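Local coordinates for protein cryptic loci regulator 2 (Schizosaccharomyces pombe 972h-, PDB 5IKJ) that is required for histone deacetylation and transcriptional silencing at the mating-type region and centromere, for nucleosome positioning in heterochromatin and for silencing by the SHREC complex, at residues A[178-183]-A[187-192]; A[66-71]-A[137-142]; A[328-333]-A[520-525]. One frame throughout, in Å; residues are numbered along the deposited sequence.

Contact 1: residues A[178-183]-A[187-192]. With ZN (zinc ion), chain C.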
loop_
_atom_site.group_PDB
_atom_site.type_symbol
_atom_site.label_atom_id
_atom_site.label_comp_id
_atom_site.label_asym_id
_atom_site.label_seq_id
_atom_site.Cartn_x
_atom_site.Cartn_y
_atom_site.Cartn_z
ATOM N N ARG A 178 -31.574 14.605 -1.446
ATOM C CA ARG A 178 -30.778 15.770 -1.116
ATOM C C ARG A 178 -29.703 16.008 -2.171
ATOM O O ARG A 178 -29.231 15.066 -2.813
ATOM C CB ARG A 178 -30.116 15.600 0.253
ATOM C CG ARG A 178 -31.112 15.576 1.394
ATOM C CD ARG A 178 -30.439 15.373 2.734
ATOM N NE ARG A 178 -31.423 15.176 3.794
ATOM C CZ ARG A 178 -31.171 15.312 5.091
ATOM N NH1 ARG A 178 -29.961 15.663 5.507
ATOM N NH2 ARG A 178 -32.136 15.107 5.976
ATOM N N PRO A 179 -29.306 17.261 -2.371
ATOM C CA PRO A 179 -28.270 17.561 -3.360
ATOM C C PRO A 179 -26.869 17.405 -2.797
ATOM O O PRO A 179 -26.639 17.509 -1.591
ATOM C CB PRO A 179 -28.545 19.027 -3.713
ATOM C CG PRO A 179 -29.096 19.595 -2.445
ATOM C CD PRO A 179 -29.883 18.487 -1.791
ATOM N N PHE A 180 -25.925 17.142 -3.698
ATOM C CA PHE A 180 -24.507 17.340 -3.416
ATOM C C PHE A 180 -24.195 18.805 -3.701
ATOM O O PHE A 180 -24.245 19.241 -4.856
ATOM C CB PHE A 180 -23.630 16.423 -4.266
ATOM C CG PHE A 180 -23.697 14.970 -3.879
ATOM C CD1 PHE A 180 -22.953 14.485 -2.815
ATOM C CD2 PHE A 180 -24.485 14.084 -4.596
ATOM C CE1 PHE A 180 -23.005 13.147 -2.465
ATOM C CE2 PHE A 180 -24.540 12.745 -4.251
ATOM C CZ PHE A 180 -23.799 12.276 -3.186
ATOM N N ARG A 181 -23.881 19.566 -2.656
ATOM C CA ARG A 181 -23.732 21.009 -2.785
ATOM C C ARG A 181 -22.352 21.428 -3.272
ATOM O O ARG A 181 -22.126 22.623 -3.492
ATOM C CB ARG A 181 -24.045 21.683 -1.448
ATOM C CG ARG A 181 -25.380 21.250 -0.869
ATOM C CD ARG A 181 -25.862 22.193 0.212
ATOM N NE ARG A 181 -27.114 21.735 0.807
ATOM C CZ ARG A 181 -27.920 22.495 1.543
ATOM N NH1 ARG A 181 -27.617 23.765 1.776
ATOM N NH2 ARG A 181 -29.037 21.983 2.039
ATOM N N SER A 182 -21.432 20.484 -3.451
ATOM C CA SER A 182 -20.134 20.768 -4.041
ATOM C C SER A 182 -19.707 19.569 -4.872
ATOM O O SER A 182 -20.137 18.439 -4.624
ATOM C CB SER A 182 -19.071 21.071 -2.976
ATOM O OG SER A 182 -18.625 19.882 -2.348
ATOM N N VAL A 183 -18.862 19.827 -5.872
ATOM C CA VAL A 183 -18.312 18.736 -6.670
ATOM C C VAL A 183 -17.495 17.802 -5.792
ATOM O O VAL A 183 -17.384 16.603 -6.079
ATOM C CB VAL A 183 -17.468 19.300 -7.832
ATOM C CG1 VAL A 183 -16.272 20.086 -7.300
ATOM C CG2 VAL A 183 -17.013 18.179 -8.756
ATOM N N LEU A 187 -18.013 13.638 -5.438
ATOM C CA LEU A 187 -16.945 12.768 -5.921
ATOM C C LEU A 187 -16.906 11.449 -5.160
ATOM O O LEU A 187 -16.670 10.391 -5.755
ATOM C CB LEU A 187 -15.596 13.477 -5.813
ATOM C CG LEU A 187 -15.037 14.094 -7.094
ATOM C CD1 LEU A 187 -13.707 14.747 -6.794
ATOM C CD2 LEU A 187 -14.874 13.055 -8.201
ATOM N N HIS A 188 -17.124 11.488 -3.847
ATOM C CA HIS A 188 -17.076 10.257 -3.065
ATOM C C HIS A 188 -18.183 9.298 -3.483
ATOM O O HIS A 188 -17.959 8.086 -3.570
ATOM C CB HIS A 188 -17.162 10.581 -1.575
ATOM C CG HIS A 188 -15.960 11.304 -1.051
ATOM N ND1 HIS A 188 -14.787 10.657 -0.732
ATOM C CD2 HIS A 188 -15.747 12.618 -0.803
ATOM C CE1 HIS A 188 -13.902 11.540 -0.305
ATOM N NE2 HIS A 188 -14.460 12.737 -0.337
ATOM N N HIS A 189 -19.381 9.820 -3.752
ATOM C CA HIS A 189 -20.449 8.974 -4.273
ATOM C C HIS A 189 -20.138 8.512 -5.690
ATOM O O HIS A 189 -20.381 7.350 -6.037
ATOM C CB HIS A 189 -21.780 9.722 -4.235
ATOM C CG HIS A 189 -22.972 8.834 -4.407
ATOM N ND1 HIS A 189 -23.443 8.018 -3.402
ATOM C CD2 HIS A 189 -23.786 8.628 -5.470
ATOM C CE1 HIS A 189 -24.497 7.351 -3.835
ATOM N NE2 HIS A 189 -24.726 7.702 -5.087
ATOM N N LEU A 190 -19.604 9.408 -6.525
ATOM C CA LEU A 190 -19.187 9.010 -7.865
ATOM C C LEU A 190 -18.192 7.861 -7.808
ATOM O O LEU A 190 -18.298 6.894 -8.572
ATOM C CB LEU A 190 -18.574 10.203 -8.601
ATOM C CG LEU A 190 -18.046 9.916 -10.011
ATOM C CD1 LEU A 190 -19.173 9.475 -10.931
ATOM C CD2 LEU A 190 -17.327 11.128 -10.584
ATOM N N TYR A 191 -17.210 7.954 -6.909
ATOM C CA TYR A 191 -16.197 6.913 -6.796
ATOM C C TYR A 191 -16.808 5.596 -6.328
ATOM O O TYR A 191 -16.372 4.519 -6.747
ATOM C CB TYR A 191 -15.100 7.377 -5.841
ATOM C CG TYR A 191 -14.023 6.355 -5.576
ATOM C CD1 TYR A 191 -12.997 6.144 -6.488
ATOM C CD2 TYR A 191 -14.022 5.613 -4.404
ATOM C CE1 TYR A 191 -12.007 5.215 -6.244
ATOM C CE2 TYR A 191 -13.036 4.683 -4.150
ATOM C CZ TYR A 191 -12.031 4.488 -5.073
ATOM O OH TYR A 191 -11.048 3.559 -4.824
ATOM N N TRP A 192 -17.821 5.664 -5.461
ATOM C CA TRP A 192 -18.513 4.455 -5.029
ATOM C C TRP A 192 -19.290 3.822 -6.177
ATOM O O TRP A 192 -19.375 2.593 -6.273
ATOM C CB TRP A 192 -19.449 4.783 -3.866
ATOM C CG TRP A 192 -20.347 3.654 -3.472
ATOM C CD1 TRP A 192 -20.028 2.590 -2.679
ATOM C CD2 TRP A 192 -21.721 3.480 -3.842
ATOM N NE1 TRP A 192 -21.115 1.762 -2.537
ATOM C CE2 TRP A 192 -22.167 2.287 -3.242
ATOM C CE3 TRP A 192 -22.615 4.216 -4.626
ATOM C CZ2 TRP A 192 -23.468 1.811 -3.400
ATOM C CZ3 TRP A 192 -23.906 3.742 -4.782
ATOM C CH2 TRP A 192 -24.320 2.552 -4.172
HETATM ZN ZN ZN C . -22.664 7.896 -1.452
#
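The far end of the F180 phenyl ring lies against the root of the H189 side chain, CZ of F180 coming within 3.4 Å of CB of H189. The same CZ is 3.7 Å from CG of H189, where the imidazole begins. The two side chains cross at about a right angle, but their ring planes are inclined by only 38°, with centroids 5.6 Å apart. A flat hydrocarbon ring suits this place, because it packs on the carbon end of the histidine and leaves both ring nitrogens to polar partners. With CG of H189 anti to the backbone N (chi1 -165°), the imidazole stands off helix 183-195 and presents ND1 to the zinc ion at 2.1 Å. C204, C206 and C209 complete this site of three cysteines and one histidine, while NE2 of H189 is hydrogen-bonded to OD2 of D21. One helical turn on, W192 lays its CE3 3.7 Å above one face of the H189 ring, nearer its margin than its centre.

Nearer the helix start, S182 is the N-cap, its OG bonded to the backbone N of D185. The first turn then closes through a bent bond from N of L187 to O of V183, 3.1 Å long. The V183 and L187 side chains pack on helix 50-67, V183 touching Y55 and C59 and L187 touching L62, a setting that suits aliphatic side chains. Metal on one nitrogen, carboxylate on the other and aromatic groups against the ring together restrict its rotation. Since ND1 gives its lone pair to zinc, NE2 is the nitrogen expected to carry the proton, and D21 would probably strengthen the imidazole as a zinc ligand.

Contact 2: residues A[66-71]-A[137-142]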
loop_
_atom_site.group_PDB
_atom_site.type_symbol
_atom_site.label_atom_id
_atom_site.label_comp_id
_atom_site.label_asym_id
_atom_site.label_seq_id
_atom_site.Cartn_x
_atom_site.Cartn_y
_atom_site.Cartn_z
ATOM N N HIS A 66 -8.124 8.853 -8.800
ATOM C CA HIS A 66 -8.489 7.982 -7.690
ATOM C C HIS A 66 -8.458 6.519 -8.114
ATOM O O HIS A 66 -7.813 5.689 -7.464
ATOM C CB HIS A 66 -9.875 8.362 -7.171
ATOM C CG HIS A 66 -10.142 7.924 -5.766
ATOM N ND1 HIS A 66 -11.255 8.333 -5.063
ATOM C CD2 HIS A 66 -9.449 7.111 -4.932
ATOM C CE1 HIS A 66 -11.235 7.795 -3.857
ATOM N NE2 HIS A 66 -10.149 7.050 -3.751
ATOM N N VAL A 67 -9.139 6.188 -9.212
ATOM C CA VAL A 67 -9.233 4.793 -9.635
ATOM C C VAL A 67 -7.875 4.282 -10.094
ATOM O O VAL A 67 -7.489 3.146 -9.790
ATOM C CB VAL A 67 -10.291 4.631 -10.741
ATOM C CG1 VAL A 67 -10.556 3.153 -11.008
ATOM C CG2 VAL A 67 -11.577 5.326 -10.356
ATOM N N PHE A 68 -7.134 5.102 -10.837
ATOM C CA PHE A 68 -5.825 4.724 -11.347
ATOM C C PHE A 68 -4.688 5.307 -10.519
ATOM O O PHE A 68 -3.562 5.421 -11.014
ATOM C CB PHE A 68 -5.691 5.150 -12.808
ATOM C CG PHE A 68 -6.768 4.594 -13.697
ATOM C CD1 PHE A 68 -6.898 3.226 -13.872
ATOM C CD2 PHE A 68 -7.649 5.436 -14.355
ATOM C CE1 PHE A 68 -7.886 2.710 -14.685
ATOM C CE2 PHE A 68 -8.639 4.925 -15.170
ATOM C CZ PHE A 68 -8.757 3.558 -15.336
ATOM N N GLY A 69 -4.959 5.675 -9.268
ATOM C CA GLY A 69 -3.934 6.208 -8.395
ATOM C C GLY A 69 -4.241 5.966 -6.931
ATOM O O GLY A 69 -3.913 4.909 -6.386
ATOM N N GLY A 70 -4.874 6.939 -6.287
ATOM C CA GLY A 70 -5.199 6.840 -4.881
ATOM C C GLY A 70 -4.077 7.347 -3.990
ATOM O O GLY A 70 -2.910 7.411 -4.376
ATOM N N ALA A 71 -4.455 7.711 -2.767
ATOM C CA ALA A 71 -3.511 8.275 -1.811
ATOM C C ALA A 71 -2.273 7.398 -1.682
ATOM O O ALA A 71 -2.370 6.189 -1.456
ATOM C CB ALA A 71 -4.181 8.433 -0.446
ATOM N N ASP A 137 -1.495 8.448 -19.688
ATOM C CA ASP A 137 -1.368 8.344 -18.241
ATOM C C ASP A 137 -1.420 9.695 -17.539
ATOM O O ASP A 137 -1.299 9.745 -16.311
ATOM C CB ASP A 137 -0.066 7.622 -17.874
ATOM C CG ASP A 137 1.149 8.228 -18.548
ATOM O OD1 ASP A 137 1.086 9.409 -18.944
ATOM O OD2 ASP A 137 2.170 7.519 -18.680
ATOM N N SER A 138 -1.592 10.787 -18.281
ATOM C CA SER A 138 -1.770 12.111 -17.689
ATOM C C SER A 138 -3.254 12.278 -17.390
ATOM O O SER A 138 -4.048 12.593 -18.279
ATOM C CB SER A 138 -1.257 13.199 -18.623
ATOM O OG SER A 138 -1.996 13.223 -19.833
ATOM N N PHE A 139 -3.629 12.065 -16.128
ATOM C CA PHE A 139 -5.040 12.025 -15.767
ATOM C C PHE A 139 -5.686 13.403 -15.735
ATOM O O PHE A 139 -6.910 13.487 -15.586
ATOM C CB PHE A 139 -5.204 11.332 -14.416
ATOM C CG PHE A 139 -4.519 10.000 -14.340
ATOM C CD1 PHE A 139 -4.905 8.963 -15.173
ATOM C CD2 PHE A 139 -3.486 9.785 -13.444
ATOM C CE1 PHE A 139 -4.273 7.735 -15.112
ATOM C CE2 PHE A 139 -2.852 8.559 -13.377
ATOM C CZ PHE A 139 -3.246 7.533 -14.212
ATOM N N GLU A 140 -4.906 14.477 -15.878
ATOM C CA GLU A 140 -5.483 15.813 -15.950
ATOM C C GLU A 140 -6.355 16.011 -17.183
ATOM O O GLU A 140 -7.097 16.998 -17.240
ATOM C CB GLU A 140 -4.373 16.869 -15.929
ATOM C CG GLU A 140 -3.610 16.940 -14.613
ATOM C CD GLU A 140 -2.890 18.261 -14.424
ATOM O OE1 GLU A 140 -2.290 18.760 -15.399
ATOM O OE2 GLU A 140 -2.932 18.807 -13.300
ATOM N N ASN A 141 -6.291 15.104 -18.158
ATOM C CA ASN A 141 -7.080 15.226 -19.377
ATOM C C ASN A 141 -8.406 14.482 -19.314
ATOM O O ASN A 141 -9.315 14.804 -20.089
ATOM C CB ASN A 141 -6.280 14.709 -20.577
ATOM C CG ASN A 141 -5.366 15.762 -21.166
ATOM O OD1 ASN A 141 -4.835 16.613 -20.453
ATOM N ND2 ASN A 141 -5.185 15.716 -22.480
ATOM N N TYR A 142 -8.543 13.504 -18.423
ATOM C CA TYR A 142 -9.774 12.733 -18.346
ATOM C C TYR A 142 -10.946 13.639 -17.981
ATOM O O TYR A 142 -10.785 14.695 -17.364
ATOM C CB TYR A 142 -9.646 11.608 -17.318
ATOM C CG TYR A 142 -8.717 10.485 -17.725
ATOM C CD1 TYR A 142 -7.387 10.731 -18.031
ATOM C CD2 TYR A 142 -9.168 9.171 -17.786
ATOM C CE1 TYR A 142 -6.533 9.707 -18.393
ATOM C CE2 TYR A 142 -8.321 8.139 -18.149
ATOM C CZ TYR A 142 -7.005 8.415 -18.451
ATOM O OH TYR A 142 -6.155 7.396 -18.814
#
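F68 and F139 hold their CA atoms 8.6 Å apart, F68 where the chain leaves helix 50-67, F139 in the loop between strands 133-135 and 143-144. Wide, flat rings suit this buried meeting of helix end and loop, bridging that distance: CE1 and CZ of F139 both sit 3.7 Å from CB of F68. The side chains cross at about a right angle. With CG anti to its carbonyl carbon (chi1 -51°), F139 turns one face of its ring to the carbonyl O of D137, 3.4 Å above the ring centre. Y142 meets the F139 ring edge in plane, through CZ, and F68 more loosely, CE2 of Y142 to CE2 of F68 at 4.4 Å; a tyrosine suits because its hydroxyl reaches the carbonyl O of T136. The F68 and F353 rings are edge-to-face, and F68 touches an apolar side chain of another protein chain. A serine in place of F139 would probably open a gap beside CB of F68 and deprive the D137 carbonyl of its ring. The side-chain contact is thus apolar, though the F139 rim also nears the carbonyl O of F68, and the fit depends on three aromatic shapes rather than on bonds between the segments.

Contact 3: residues A[328-333]-A[520-525]; sequences HSICQT and SAVGSE
I330 turns CG1 anti to its own carbonyl carbon (chi1 -60°) and extends CD1 beyond it, which carries the branch across to the last turn of helix 518-522. The motif behind this is a type I beta turn, I330 to T333, that takes the chain from the end of helix 325-330 into strand 333-340, so that two helix ends pack beside a mixed beta sheet. CG1 of I330 rests 3.4 Å from the carbonyl O of A521, while CD1 of I330 reaches CA of V522 at 3.7 Å and CG2 of V522 at 3.9 Å. Although the V522 side chain sets off away from the turn, its CG2 branch still takes part in this oblique crossing. Isoleucine suits the place because its CG1-CD1 arm is long enough to reach V522, which a shorter branch would probably not do, and its other surroundings include V247 of strand 247-252 and R518.

A521 meets T333 with nothing but a methyl: its CB lies 3.4 Å from OG1 of T333 and 3.7 Å from CG2 of T333. A small residue is apt here, since the backbones come as close as 5.5 Å between the CA atoms of I330 and A521. After V522, G523 ends the helix with positive phi (89°), backbone angles at which a CB would collide with the carbonyl O of V522, so glycine fits. T333 suits the end of its turn: both branches pack on the A521 methyl, and OG1 in addition donates a 2.7 Å bond to a lone pair of O of I330, an oxygen that also accepts the backbone N of T333.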
loop_
_atom_site.group_PDB
_atom_site.type_symbol
_atom_site.label_atom_id
_atom_site.label_comp_id
_atom_site.label_asym_id
_atom_site.label_seq_id
_atom_site.Cartn_x
_atom_site.Cartn_y
_atom_site.Cartn_z
ATOM N N HIS A 328 15.487 -4.279 22.106
ATOM C CA HIS A 328 15.277 -5.682 22.448
ATOM C C HIS A 328 13.802 -5.972 22.693
ATOM O O HIS A 328 13.293 -7.028 22.300
ATOM C CB HIS A 328 16.105 -6.048 23.681
ATOM C CG HIS A 328 15.851 -7.433 24.191
ATOM N ND1 HIS A 328 16.445 -8.550 23.644
ATOM C CD2 HIS A 328 15.066 -7.882 25.200
ATOM C CE1 HIS A 328 16.039 -9.626 24.295
ATOM N NE2 HIS A 328 15.202 -9.248 25.243
ATOM N N SER A 329 13.096 -5.041 23.340
ATOM C CA SER A 329 11.692 -5.267 23.667
ATOM C C SER A 329 10.819 -5.248 22.418
ATOM O O SER A 329 9.890 -6.053 22.291
ATOM C CB SER A 329 11.218 -4.212 24.667
ATOM O OG SER A 329 9.909 -4.494 25.127
ATOM N N ILE A 330 11.103 -4.339 21.484
ATOM C CA ILE A 330 10.289 -4.229 20.278
ATOM C C ILE A 330 10.496 -5.443 19.382
ATOM O O ILE A 330 9.545 -5.960 18.786
ATOM C CB ILE A 330 10.612 -2.920 19.535
ATOM C CG1 ILE A 330 10.333 -1.713 20.435
ATOM C CG2 ILE A 330 9.792 -2.815 18.254
ATOM C CD1 ILE A 330 10.914 -0.414 19.916
ATOM N N CYS A 331 11.736 -5.915 19.272
ATOM C CA CYS A 331 12.070 -7.004 18.364
ATOM C C CYS A 331 11.671 -8.372 18.902
ATOM O O CYS A 331 12.061 -9.389 18.317
ATOM C CB CYS A 331 13.567 -6.975 18.053
ATOM S SG CYS A 331 14.066 -5.482 17.164
ATOM N N GLN A 332 10.911 -8.419 19.995
ATOM C CA GLN A 332 10.279 -9.643 20.458
ATOM C C GLN A 332 8.787 -9.665 20.169
ATOM O O GLN A 332 8.126 -10.664 20.470
ATOM C CB GLN A 332 10.509 -9.829 21.963
ATOM C CG GLN A 332 11.942 -10.152 22.336
ATOM C CD GLN A 332 12.049 -10.822 23.691
ATOM O OE1 GLN A 332 11.272 -10.535 24.600
ATOM N NE2 GLN A 332 13.006 -11.732 23.826
ATOM N N THR A 333 8.241 -8.598 19.596
ATOM C CA THR A 333 6.810 -8.487 19.371
ATOM C C THR A 333 6.456 -8.837 17.930
ATOM O O THR A 333 7.320 -9.030 17.071
ATOM C CB THR A 333 6.312 -7.075 19.694
ATOM O OG1 THR A 333 6.895 -6.139 18.778
ATOM C CG2 THR A 333 6.668 -6.685 21.117
ATOM N N SER A 520 2.239 0.435 19.932
ATOM C CA SER A 520 2.062 -0.186 21.241
ATOM C C SER A 520 3.323 -0.921 21.677
ATOM O O SER A 520 3.682 -0.903 22.861
ATOM C CB SER A 520 0.866 -1.138 21.212
ATOM O OG SER A 520 0.882 -2.004 22.332
ATOM N N ALA A 521 4.008 -1.575 20.737
ATOM C CA ALA A 521 5.254 -2.260 21.066
ATOM C C ALA A 521 6.413 -1.284 21.222
ATOM O O ALA A 521 7.299 -1.511 22.053
ATOM C CB ALA A 521 5.584 -3.295 19.990
ATOM N N VAL A 522 6.427 -0.207 20.436
ATOM C CA VAL A 522 7.474 0.799 20.567
ATOM C C VAL A 522 7.324 1.560 21.878
ATOM O O VAL A 522 8.308 1.796 22.590
ATOM C CB VAL A 522 7.446 1.748 19.355
ATOM C CG1 VAL A 522 8.390 2.926 19.561
ATOM C CG2 VAL A 522 7.811 0.998 18.081
ATOM N N GLY A 523 6.100 1.950 22.220
ATOM C CA GLY A 523 5.872 2.820 23.356
ATOM C C GLY A 523 5.932 4.271 22.932
ATOM O O GLY A 523 6.900 4.694 22.293
ATOM N N SER A 524 4.902 5.047 23.273
ATOM C CA SER A 524 4.825 6.420 22.786
ATOM C C SER A 524 5.991 7.265 23.284
ATOM O O SER A 524 6.369 8.243 22.629
ATOM C CB SER A 524 3.497 7.049 23.204
ATOM O OG SER A 524 3.369 7.068 24.613
ATOM N N GLU A 525 6.572 6.912 24.435
ATOM C CA GLU A 525 7.733 7.645 24.928
ATOM C C GLU A 525 8.962 7.427 24.056
ATOM O O GLU A 525 9.892 8.240 24.103
ATOM C CB GLU A 525 8.056 7.250 26.374
ATOM C CG GLU A 525 8.500 5.804 26.588
ATOM C CD GLU A 525 7.337 4.836 26.671
ATOM O OE1 GLU A 525 6.241 5.175 26.174
ATOM O OE2 GLU A 525 7.514 3.739 27.240
#

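Along the chain the contacts follow in series, contact 2 first, then contact 1, then contact 3. Contacts 1 and 2 have centres 18 Å apart and meet directly where the rings of Y191 and H66 stack; they also share helix 50-67, which ends in contact 2 and against which the V183 and L187 side chains of contact 1 pack. Helix 214-237 touches both. Contact 3 stands apart, its centre 42 Å from that of contact 1 and 39 Å from that of contact 2, among the beta sheets of the later chain. The zinc-bearing and sheet-rich regions are thus packed by separate sets of contacts, with nearest atoms of contacts 2 and 3 about 23 Å apart.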